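Ribonuclease J (Methanolobus psychrophilus R15, PDB 5HAB) probably acts as a metallo-beta-lactamase/beta-CASP exoribonuclease that hydrolyses RNA, and is captured here as an engineered variant in complex with RNA. Local coordinates at residues E228-G233 against S408-R413; Y193-K198 against P430-I435; C102-L107 against I177-V182. The protein carries 1 engineered substitution. All coordinates share one frame; numbering follows the deposited sequence.

Overall arrangement
All three contacts gather near the centre of the chain, where loops at the ends of strands converge on the bound RNA. Along the sequence, interaction 3 closes first; interaction 2 then pairs 193-198 with 430-435, and the two segments of interaction 1 both fall within that span. Interaction 2 touches both others, its centre about 8 Å from that of interaction 1 and about 13 Å from that of interaction 3; interactions 1 and 3 do not touch, their nearest atoms being about 7 Å apart. Strands 179-186, 189-194, 222-228 and 427-431 are consecutive neighbours in one mixed sheet. D196 hydrogen-bonds H104 and packs against H410 and H432. Distant sequence regions thereby build one probable catalytic centre.

Interaction 1: residues E228-G233 against S408-R413; sequences ESTNAG and SGHAYR. With SO4 (sulfate ion), chain K; nucleotides of chain D.
The imidazole of H410 is held from two directions by the facing loop: E228 grips its edge while the methyl group of T230 sits squarely over its face. H410 ND1 donates to E228 OE1 at 2.7 Å in a nearly straight bond (166°), meeting the syn side of the carboxylate while the oxygen lies close to the ring plane. E228 reaches this edge through an extended chain beyond CG. T230 CG2, anti to its own backbone N, stands 4.2 Å from the centroid of the H410 ring in a CH-pi contact almost along the ring normal. One water knits the loops further, donating to E228 OE2 and A411 O and accepting from N231 N. Beside it, N231 CB packs 3.3 Å from A411 O.

At one end S408 forms an ST turn, its OG accepting from H410 N, and S408 OG also donates to OP2 of A1 of chain D at 2.6 Å. G409 N donates to OP1 of that phosphate, which lies at the 5' end of the RNA. At the other end R413 NH2 points straight at O3 of a sulfate, probably from the crystallisation liquor, over 3.2 Å (176°); K395 of the second subunit also binds this ion. E228 and H410 probably correspond to the motif A acid and motif B histidine of beta-CASP nucleases.

In the fold, E228 closes strand 222-228 and Y412 occupies the N-cap position of helix 413-423, whose H416 touches E228, A232 and A411. Helix 435-447 covers the far end, bringing Y441 against A232 and M444 against R413.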
loop_
_atom_site.group_PDB
_atom_site.type_symbol
_atom_site.label_atom_id
_atom_site.label_comp_id
_atom_site.label_asym_id
_atom_site.label_seq_id
_atom_site.Cartn_x
_atom_site.Cartn_y
_atom_site.Cartn_z
ATOM N N GLU B 228 20.780 -14.656 -6.273
ATOM C CA GLU B 228 19.378 -14.352 -6.008
ATOM C C GLU B 228 19.079 -12.867 -6.206
ATOM O O GLU B 228 19.944 -12.022 -6.010
ATOM C CB GLU B 228 19.010 -14.778 -4.584
ATOM C CG GLU B 228 19.739 -13.981 -3.508
ATOM C CD GLU B 228 19.062 -14.066 -2.153
ATOM O OE1 GLU B 228 19.006 -15.173 -1.589
ATOM O OE2 GLU B 228 18.584 -13.027 -1.653
ATOM N N SER B 229 17.855 -12.554 -6.610
ATOM C CA SER B 229 17.437 -11.163 -6.718
ATOM C C SER B 229 16.360 -10.840 -5.685
ATOM O O SER B 229 15.852 -9.727 -5.651
ATOM C CB SER B 229 16.912 -10.872 -8.119
ATOM O OG SER B 229 15.717 -11.588 -8.356
ATOM N N THR B 230 16.045 -11.827 -4.844
ATOM C CA THR B 230 14.906 -11.801 -3.923
ATOM C C THR B 230 14.694 -10.494 -3.154
ATOM O O THR B 230 13.583 -9.971 -3.123
ATOM C CB THR B 230 15.032 -12.942 -2.883
ATOM O OG1 THR B 230 15.329 -14.171 -3.555
ATOM C CG2 THR B 230 13.741 -13.107 -2.098
ATOM N N ASN B 231 15.752 -9.967 -2.546
ATOM C CA ASN B 231 15.644 -8.736 -1.771
ATOM C C ASN B 231 16.599 -7.691 -2.317
ATOM O O ASN B 231 16.991 -6.772 -1.601
ATOM C CB ASN B 231 15.956 -8.981 -0.287
ATOM C CG ASN B 231 14.777 -9.546 0.477
ATOM O OD1 ASN B 231 13.671 -9.658 -0.050
ATOM N ND2 ASN B 231 15.012 -9.914 1.730
ATOM N N ALA B 232 16.976 -7.835 -3.584
ATOM C CA ALA B 232 17.859 -6.870 -4.236
ATOM C C ALA B 232 17.214 -5.490 -4.293
ATOM O O ALA B 232 17.899 -4.477 -4.429
ATOM C CB ALA B 232 18.223 -7.340 -5.632
ATOM N N GLY B 233 15.889 -5.463 -4.214
ATOM C CA GLY B 233 15.150 -4.220 -4.185
ATOM C C GLY B 233 15.192 -3.520 -2.840
ATOM O O GLY B 233 14.949 -2.318 -2.764
ATOM N N SER B 408 15.490 -10.871 8.048
ATOM C CA SER B 408 15.517 -11.571 6.760
ATOM C C SER B 408 16.741 -12.465 6.564
ATOM O O SER B 408 17.836 -12.167 7.049
ATOM C CB SER B 408 15.460 -10.565 5.609
ATOM O OG SER B 408 15.552 -11.237 4.362
ATOM N N GLY B 409 16.550 -13.552 5.824
ATOM C CA GLY B 409 17.654 -14.422 5.465
ATOM C C GLY B 409 18.312 -14.108 4.128
ATOM O O GLY B 409 19.186 -14.851 3.686
ATOM N N HIS B 410 17.927 -13.000 3.495
ATOM C CA HIS B 410 18.403 -12.702 2.140
ATOM C C HIS B 410 19.186 -11.391 2.029
ATOM O O HIS B 410 18.917 -10.420 2.736
ATOM C CB HIS B 410 17.223 -12.653 1.162
ATOM C CG HIS B 410 16.500 -13.955 1.014
ATOM N ND1 HIS B 410 16.939 -14.962 0.181
ATOM C CD2 HIS B 410 15.359 -14.411 1.586
ATOM C CE1 HIS B 410 16.105 -15.983 0.252
ATOM N NE2 HIS B 410 15.138 -15.674 1.096
ATOM N N ALA B 411 20.139 -11.375 1.102
ATOM C CA ALA B 411 20.988 -10.216 0.850
ATOM C C ALA B 411 20.194 -8.999 0.371
ATOM O O ALA B 411 19.281 -9.112 -0.455
ATOM C CB ALA B 411 22.051 -10.567 -0.171
ATOM N N TYR B 412 20.547 -7.834 0.899
ATOM C CA TYR B 412 19.946 -6.587 0.443
ATOM C C TYR B 412 20.781 -6.027 -0.707
ATOM O O TYR B 412 21.781 -6.627 -1.100
ATOM C CB TYR B 412 19.845 -5.571 1.587
ATOM C CG TYR B 412 18.741 -5.857 2.580
ATOM C CD1 TYR B 412 18.067 -7.071 2.567
ATOM C CD2 TYR B 412 18.359 -4.906 3.520
ATOM C CE1 TYR B 412 17.054 -7.339 3.473
ATOM C CE2 TYR B 412 17.342 -5.163 4.427
ATOM C CZ TYR B 412 16.697 -6.381 4.400
ATOM O OH TYR B 412 15.688 -6.649 5.298
ATOM N N ARG B 413 20.366 -4.885 -1.240
ATOM C CA ARG B 413 21.010 -4.288 -2.407
ATOM C C ARG B 413 22.522 -4.106 -2.237
ATOM O O ARG B 413 23.290 -4.481 -3.122
ATOM C CB ARG B 413 20.332 -2.951 -2.758
ATOM C CG ARG B 413 20.916 -2.268 -3.988
ATOM C CD ARG B 413 20.231 -0.944 -4.344
ATOM N NE ARG B 413 18.771 -1.052 -4.400
ATOM C CZ ARG B 413 17.922 -0.309 -3.693
ATOM N NH1 ARG B 413 18.373 0.609 -2.847
ATOM N NH2 ARG B 413 16.614 -0.490 -3.832
HETATM S S SO4 K . 14.746 2.652 -2.485
HETATM O O1 SO4 K . 13.697 3.439 -1.844
HETATM O O2 SO4 K . 16.054 3.215 -2.156
HETATM O O3 SO4 K . 14.671 1.275 -2.007
HETATM O O4 SO4 K . 14.555 2.676 -3.934
ATOM O OP3 A D 1 12.010 -13.271 5.948
ATOM P P A D 1 12.865 -13.802 4.859
ATOM O OP1 A D 1 13.799 -14.804 5.434
ATOM O OP2 A D 1 13.418 -12.652 4.102
ATOM O "O5'" A D 1 11.904 -14.540 3.836
ATOM C "C5'" A D 1 10.946 -15.499 4.270
ATOM C "C4'" A D 1 10.489 -16.357 3.117
ATOM O "O4'" A D 1 9.622 -15.561 2.263
ATOM C "C3'" A D 1 11.618 -16.871 2.226
ATOM O "O3'" A D 1 11.335 -18.188 1.761
ATOM C "C2'" A D 1 11.623 -15.886 1.061
ATOM O "O2'" A D 1 12.121 -16.416 -0.150
ATOM C "C1'" A D 1 10.146 -15.507 0.948
ATOM N N9 A D 1 9.956 -14.141 0.446
ATOM C C8 A D 1 10.703 -13.040 0.800
ATOM N N7 A D 1 10.345 -11.929 0.203
ATOM C C5 A D 1 9.289 -12.323 -0.609
ATOM C C6 A D 1 8.474 -11.603 -1.502
ATOM N N6 A D 1 8.602 -10.291 -1.730
ATOM N N1 A D 1 7.510 -12.290 -2.159
ATOM C C2 A D 1 7.385 -13.605 -1.930
ATOM N N3 A D 1 8.089 -14.392 -1.114
ATOM C C4 A D 1 9.039 -13.684 -0.475
HETATM O O HOH W 1 18.664 -10.684 -2.823
#

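Interaction 2: residues Y193-K198 against P430-I435; sequences YACDFK and PAHGTI
H432 lays its imidazole across C195, and following the histidine outward from the backbone traces the whole contact. H432 CB packs against E228 of the adjoining strand 222-228. With CG placed beside the backbone N (chi1 -80°), the ring swings over the 193-198 segment, and C195 CB comes under one face, 3.4 Å from the centroid of the H432 ring. H432 ND1 lies 3.8 Å from C195 SG, so the sulfur also meets the face, and the same sulfur touches A431 CB.

Two oxygens address the ring edge. H432 CD2 approaches D196 OD1 at 3.2 Å, the carboxylate standing almost perpendicular to the ring (86°), while H432 CE1 approaches Y193 OH at 3.1 Å. The outermost atom, H432 NE2, passes 3.3 Å from C195 CB and is hydrogen-bonded to NE2 of H109. D196 spends its other oxygen, OD2, on NE2 of H104. Both D196 and H432 have left-handed backbone conformations; H432 directly follows strand 427-431 and D196 lies two residues beyond strand 189-194.

No hydrogen bond crosses between the two segments. Across them the imidazole is packed, not bonded, by CH-pi contact on its face and by oxygens facing its carbon edges, where the C-H groups are probably polarised enough to make the approach favourable; the bond to H109 probably also sets its rotation. H432 probably corresponds to the motif C histidine of beta-CASP enzymes and D196 to the motif 4 aspartate of metallo-beta-lactamases, which would place this ring beside the catalytic centre.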
loop_
_atom_site.group_PDB
_atom_site.type_symbol
_atom_site.label_atom_id
_atom_site.label_comp_id
_atom_site.label_asym_id
_atom_site.label_seq_id
_atom_site.Cartn_x
_atom_site.Cartn_y
_atom_site.Cartn_z
ATOM N N TYR B 193 27.587 -19.841 -7.907
ATOM C CA TYR B 193 26.173 -19.865 -7.603
ATOM C C TYR B 193 26.009 -19.440 -6.149
ATOM O O TYR B 193 26.529 -20.092 -5.229
ATOM C CB TYR B 193 25.614 -21.266 -7.867
ATOM C CG TYR B 193 24.158 -21.520 -7.532
ATOM C CD1 TYR B 193 23.757 -21.770 -6.226
ATOM C CD2 TYR B 193 23.193 -21.565 -8.531
ATOM C CE1 TYR B 193 22.429 -22.034 -5.917
ATOM C CE2 TYR B 193 21.865 -21.829 -8.236
ATOM C CZ TYR B 193 21.492 -22.064 -6.925
ATOM O OH TYR B 193 20.178 -22.332 -6.618
ATOM N N ALA B 194 25.293 -18.334 -5.957
ATOM C CA ALA B 194 25.119 -17.728 -4.644
ATOM C C ALA B 194 23.658 -17.346 -4.443
ATOM O O ALA B 194 23.275 -16.188 -4.608
ATOM C CB ALA B 194 26.010 -16.512 -4.498
ATOM N N CYS B 195 22.853 -18.332 -4.066
ATOM C CA CYS B 195 21.418 -18.141 -3.925
ATOM C C CYS B 195 20.958 -18.582 -2.536
ATOM O O CYS B 195 21.517 -19.515 -1.960
ATOM C CB CYS B 195 20.679 -18.917 -5.013
ATOM S SG CYS B 195 21.133 -18.446 -6.702
ATOM N N ASP B 196 19.935 -17.909 -2.017
ATOM C CA ASP B 196 19.492 -18.077 -0.629
ATOM C C ASP B 196 20.642 -17.819 0.331
ATOM O O ASP B 196 21.066 -18.704 1.073
ATOM C CB ASP B 196 18.913 -19.468 -0.394
ATOM C CG ASP B 196 17.445 -19.549 -0.732
ATOM O OD1 ASP B 196 16.915 -18.595 -1.333
ATOM O OD2 ASP B 196 16.815 -20.564 -0.384
ATOM N N PHE B 197 21.135 -16.588 0.321
ATOM C CA PHE B 197 22.252 -16.234 1.172
ATOM C C PHE B 197 22.134 -14.836 1.738
ATOM O O PHE B 197 21.318 -14.023 1.306
ATOM C CB PHE B 197 23.560 -16.326 0.404
ATOM C CG PHE B 197 23.878 -15.087 -0.379
ATOM C CD1 PHE B 197 23.302 -14.877 -1.620
ATOM C CD2 PHE B 197 24.744 -14.126 0.128
ATOM C CE1 PHE B 197 23.586 -13.737 -2.342
ATOM C CE2 PHE B 197 25.027 -12.985 -0.591
ATOM C CZ PHE B 197 24.448 -12.791 -1.826
ATOM N N LYS B 198 23.045 -14.552 2.651
ATOM C CA LYS B 198 23.055 -13.315 3.388
ATOM C C LYS B 198 24.445 -13.133 3.973
ATOM O O LYS B 198 25.021 -14.070 4.524
ATOM C CB LYS B 198 21.974 -13.366 4.469
ATOM C CG LYS B 198 22.297 -12.674 5.760
ATOM C CD LYS B 198 21.226 -12.995 6.781
ATOM C CE LYS B 198 21.353 -12.111 8.001
ATOM N NZ LYS B 198 20.145 -12.209 8.851
ATOM N N PRO B 430 20.549 -13.056 -12.622
ATOM C CA PRO B 430 19.713 -13.091 -11.421
ATOM C C PRO B 430 18.778 -14.290 -11.404
ATOM O O PRO B 430 18.294 -14.716 -12.448
ATOM C CB PRO B 430 18.927 -11.772 -11.497
ATOM C CG PRO B 430 18.888 -11.440 -12.952
ATOM C CD PRO B 430 20.206 -11.928 -13.509
ATOM N N ALA B 431 18.530 -14.818 -10.212
ATOM C CA ALA B 431 17.722 -16.018 -10.035
ATOM C C ALA B 431 16.900 -15.905 -8.751
ATOM O O ALA B 431 16.960 -14.883 -8.068
ATOM C CB ALA B 431 18.612 -17.246 -9.991
ATOM N N HIS B 432 16.156 -16.958 -8.418
ATOM C CA HIS B 432 15.376 -17.010 -7.174
ATOM C C HIS B 432 14.412 -15.837 -7.036
ATOM O O HIS B 432 14.431 -15.132 -6.028
ATOM C CB HIS B 432 16.294 -17.035 -5.944
ATOM C CG HIS B 432 16.876 -18.380 -5.637
ATOM N ND1 HIS B 432 17.385 -19.214 -6.608
ATOM C CD2 HIS B 432 17.033 -19.032 -4.460
ATOM C CE1 HIS B 432 17.827 -20.326 -6.044
ATOM N NE2 HIS B 432 17.629 -20.237 -4.740
ATOM N N GLY B 433 13.561 -15.634 -8.031
ATOM C CA GLY B 433 12.562 -14.591 -7.925
ATOM C C GLY B 433 11.737 -14.378 -9.171
ATOM O O GLY B 433 11.894 -15.081 -10.171
ATOM N N THR B 434 10.840 -13.402 -9.095
ATOM C CA THR B 434 10.015 -13.010 -10.225
ATOM C C THR B 434 10.826 -12.154 -11.179
ATOM O O THR B 434 11.953 -11.767 -10.867
ATOM C CB THR B 434 8.787 -12.228 -9.767
ATOM O OG1 THR B 434 9.221 -11.081 -9.027
ATOM C CG2 THR B 434 7.902 -13.108 -8.866
ATOM N N ILE B 435 10.262 -11.856 -12.343
ATOM C CA ILE B 435 10.923 -10.946 -13.265
ATOM C C ILE B 435 11.004 -9.537 -12.657
ATOM O O ILE B 435 11.937 -8.792 -12.945
ATOM C CB ILE B 435 10.233 -10.954 -14.653
ATOM C CG1 ILE B 435 11.047 -10.123 -15.661
ATOM C CG2 ILE B 435 8.771 -10.501 -14.555
ATOM C CD1 ILE B 435 10.529 -10.206 -17.087
#

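Interaction 3: residues C102-L107 against I177-V182; sequences CTHGAL and IDTVFV. Engineered in segment 102-107: A106 (natural residue His). With nucleotides of chain D.
The histidine-rich HxHxDH loop of the metallo-beta-lactamase fold, carrying H104 and H109, packs here through T103 and H104 against the start of strand 179-186; its second histidine position is the engineered A106. T103 O accepts from V180 N over 3.2 Å (155°), and the same oxygen receives a CA-H contact from T179 CA at 3.5 Å. Further along, T103 CG2 meets V182 CG1 at 3.9 Å, the two side chains crossing at about a right angle. The hydroxyl of T103 is bonded to D54.

H104 and T179 lie side by side and point the same way. H104 CB is 3.5 Å from T179 OG1, which is hydrogen-bonded to I176 O, and CG2 of T179 comes to the ring edge, 4.0 Å from H104 CD2. H104 holds CG between its backbone N and carbonyl carbon (chi1 64°), which places the ring, and chi2 of 61° turns H104 ND1 toward A106 N, which donates to it at 3.0 Å. NE2 on the other side of the ring is bonded to D196, so both nitrogens have partners and the rotation of the ring is fixed. A water spans I177 O and, weakly, G105 N. Just past the engineered residue, L107 N donates to OP2 of A3 of chain D over 3.1 Å, linking the loop to the RNA backbone.

The contact joins two sheets: the loop leaves strand 96-102 of the seven-stranded sheet and enters helix 107-110, whereas strand 179-186 lies in the six-stranded sheet between strands 166-172 and 189-194.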
loop_
_atom_site.group_PDB
_atom_site.type_symbol
_atom_site.label_atom_id
_atom_site.label_comp_id
_atom_site.label_asym_id
_atom_site.label_seq_id
_atom_site.Cartn_x
_atom_site.Cartn_y
_atom_site.Cartn_z
ATOM N N CYS B 102 22.992 -29.536 -3.668
ATOM C CA CYS B 102 21.996 -28.850 -2.855
ATOM C C CYS B 102 22.703 -27.907 -1.897
ATOM O O CYS B 102 23.415 -28.349 -0.993
ATOM C CB CYS B 102 21.136 -29.844 -2.090
ATOM S SG CYS B 102 20.026 -30.790 -3.139
ATOM N N THR B 103 22.502 -26.605 -2.089
ATOM C CA THR B 103 23.269 -25.615 -1.344
ATOM C C THR B 103 22.781 -25.479 0.095
ATOM O O THR B 103 23.511 -24.977 0.948
ATOM C CB THR B 103 23.217 -24.236 -2.024
ATOM O OG1 THR B 103 21.865 -23.936 -2.384
ATOM C CG2 THR B 103 24.087 -24.226 -3.275
ATOM N N HIS B 104 21.560 -25.934 0.365
ATOM C CA HIS B 104 21.092 -26.082 1.746
ATOM C C HIS B 104 19.858 -26.974 1.806
ATOM O O HIS B 104 19.383 -27.461 0.779
ATOM C CB HIS B 104 20.794 -24.717 2.399
ATOM C CG HIS B 104 19.676 -23.953 1.755
ATOM N ND1 HIS B 104 18.387 -24.434 1.683
ATOM C CD2 HIS B 104 19.650 -22.723 1.189
ATOM C CE1 HIS B 104 17.619 -23.546 1.078
ATOM N NE2 HIS B 104 18.361 -22.496 0.770
ATOM N N GLY B 105 19.318 -27.158 3.006
ATOM C CA GLY B 105 18.283 -28.152 3.213
ATOM C C GLY B 105 16.850 -27.692 3.401
ATOM O O GLY B 105 16.008 -28.477 3.838
ATOM N N ALA B 106 16.555 -26.441 3.060
ATOM C CA ALA B 106 15.184 -25.942 3.153
ATOM C C ALA B 106 14.412 -26.364 1.909
ATOM O O ALA B 106 15.020 -26.696 0.889
ATOM C CB ALA B 106 15.166 -24.432 3.314
ATOM N N LEU B 107 13.081 -26.328 1.983
ATOM C CA LEU B 107 12.233 -26.894 0.927
ATOM C C LEU B 107 12.336 -26.200 -0.427
ATOM O O LEU B 107 11.987 -26.785 -1.448
ATOM C CB LEU B 107 10.762 -26.902 1.350
ATOM C CG LEU B 107 10.294 -27.953 2.359
ATOM C CD1 LEU B 107 8.780 -27.924 2.461
ATOM C CD2 LEU B 107 10.772 -29.337 1.965
ATOM N N ILE B 177 21.124 -23.425 8.849
ATOM C CA ILE B 177 22.539 -23.648 9.094
ATOM C C ILE B 177 23.163 -24.417 7.935
ATOM O O ILE B 177 22.465 -25.128 7.202
ATOM C CB ILE B 177 22.750 -24.388 10.424
ATOM C CG1 ILE B 177 21.883 -25.647 10.472
ATOM C CG2 ILE B 177 22.417 -23.479 11.594
ATOM C CD1 ILE B 177 22.131 -26.516 11.686
ATOM N N ASP B 178 24.477 -24.259 7.787
ATOM C CA ASP B 178 25.282 -24.984 6.804
ATOM C C ASP B 178 24.848 -24.692 5.362
ATOM O O ASP B 178 24.522 -25.603 4.599
ATOM C CB ASP B 178 25.230 -26.492 7.078
ATOM C CG ASP B 178 26.604 -27.147 7.017
ATOM O OD1 ASP B 178 27.591 -26.449 6.699
ATOM O OD2 ASP B 178 26.699 -28.361 7.295
ATOM N N THR B 179 24.850 -23.411 5.001
ATOM C CA THR B 179 24.543 -22.984 3.637
ATOM C C THR B 179 25.828 -22.588 2.906
ATOM O O THR B 179 26.734 -21.991 3.503
ATOM C CB THR B 179 23.541 -21.806 3.626
ATOM O OG1 THR B 179 22.319 -22.210 4.257
ATOM C CG2 THR B 179 23.232 -21.372 2.204
ATOM N N VAL B 180 25.919 -22.933 1.622
ATOM C CA VAL B 180 27.136 -22.661 0.857
ATOM C C VAL B 180 26.879 -21.962 -0.487
ATOM O O VAL B 180 25.848 -22.174 -1.131
ATOM C CB VAL B 180 27.926 -23.970 0.622
ATOM C CG1 VAL B 180 28.392 -24.560 1.946
ATOM C CG2 VAL B 180 27.083 -24.987 -0.150
ATOM N N PHE B 181 27.821 -21.113 -0.892
ATOM C CA PHE B 181 28.003 -20.773 -2.296
ATOM C C PHE B 181 28.645 -21.984 -2.948
ATOM O O PHE B 181 29.459 -22.671 -2.315
ATOM C CB PHE B 181 28.921 -19.557 -2.502
ATOM C CG PHE B 181 28.369 -18.248 -1.991
ATOM C CD1 PHE B 181 27.089 -18.151 -1.485
ATOM C CD2 PHE B 181 29.149 -17.101 -2.049
ATOM C CE1 PHE B 181 26.606 -16.943 -1.027
ATOM C CE2 PHE B 181 28.670 -15.893 -1.597
ATOM C CZ PHE B 181 27.397 -15.812 -1.084
ATOM N N VAL B 182 28.332 -22.238 -4.213
ATOM C CA VAL B 182 29.046 -23.305 -4.907
ATOM C C VAL B 182 29.793 -22.738 -6.107
ATOM O O VAL B 182 29.232 -21.997 -6.911
ATOM C CB VAL B 182 28.093 -24.464 -5.314
ATOM C CG1 VAL B 182 26.848 -23.942 -5.989
ATOM C CG2 VAL B 182 28.808 -25.451 -6.226
ATOM P P A D 3 11.120 -24.577 5.128
ATOM O OP1 A D 3 11.683 -25.364 6.257
ATOM O OP2 A D 3 12.005 -24.177 4.007
ATOM O "O5'" A D 3 9.894 -25.384 4.507
ATOM C "C5'" A D 3 8.982 -26.093 5.338
ATOM C "C4'" A D 3 7.778 -25.254 5.690
ATOM O "O4'" A D 3 6.861 -25.179 4.568
ATOM C "C3'" A D 3 6.918 -25.765 6.833
ATOM O "O3'" A D 3 7.465 -25.454 8.102
ATOM C "C2'" A D 3 5.575 -25.091 6.571
ATOM O "O2'" A D 3 5.587 -23.750 7.041
ATOM C "C1'" A D 3 5.534 -25.067 5.040
ATOM N N9 A D 3 4.706 -26.150 4.471
ATOM C C8 A D 3 5.081 -27.389 4.010
ATOM N N7 A D 3 4.079 -28.109 3.559
ATOM C C5 A D 3 2.970 -27.289 3.733
ATOM C C6 A D 3 1.597 -27.461 3.454
ATOM N N6 A D 3 1.078 -28.566 2.914
ATOM N N1 A D 3 0.762 -26.440 3.754
ATOM C C2 A D 3 1.273 -25.327 4.295
ATOM N N3 A D 3 2.537 -25.048 4.601
ATOM C C4 A D 3 3.344 -26.081 4.293
HETATM O O HOH W 2 21.479 -27.071 5.376
#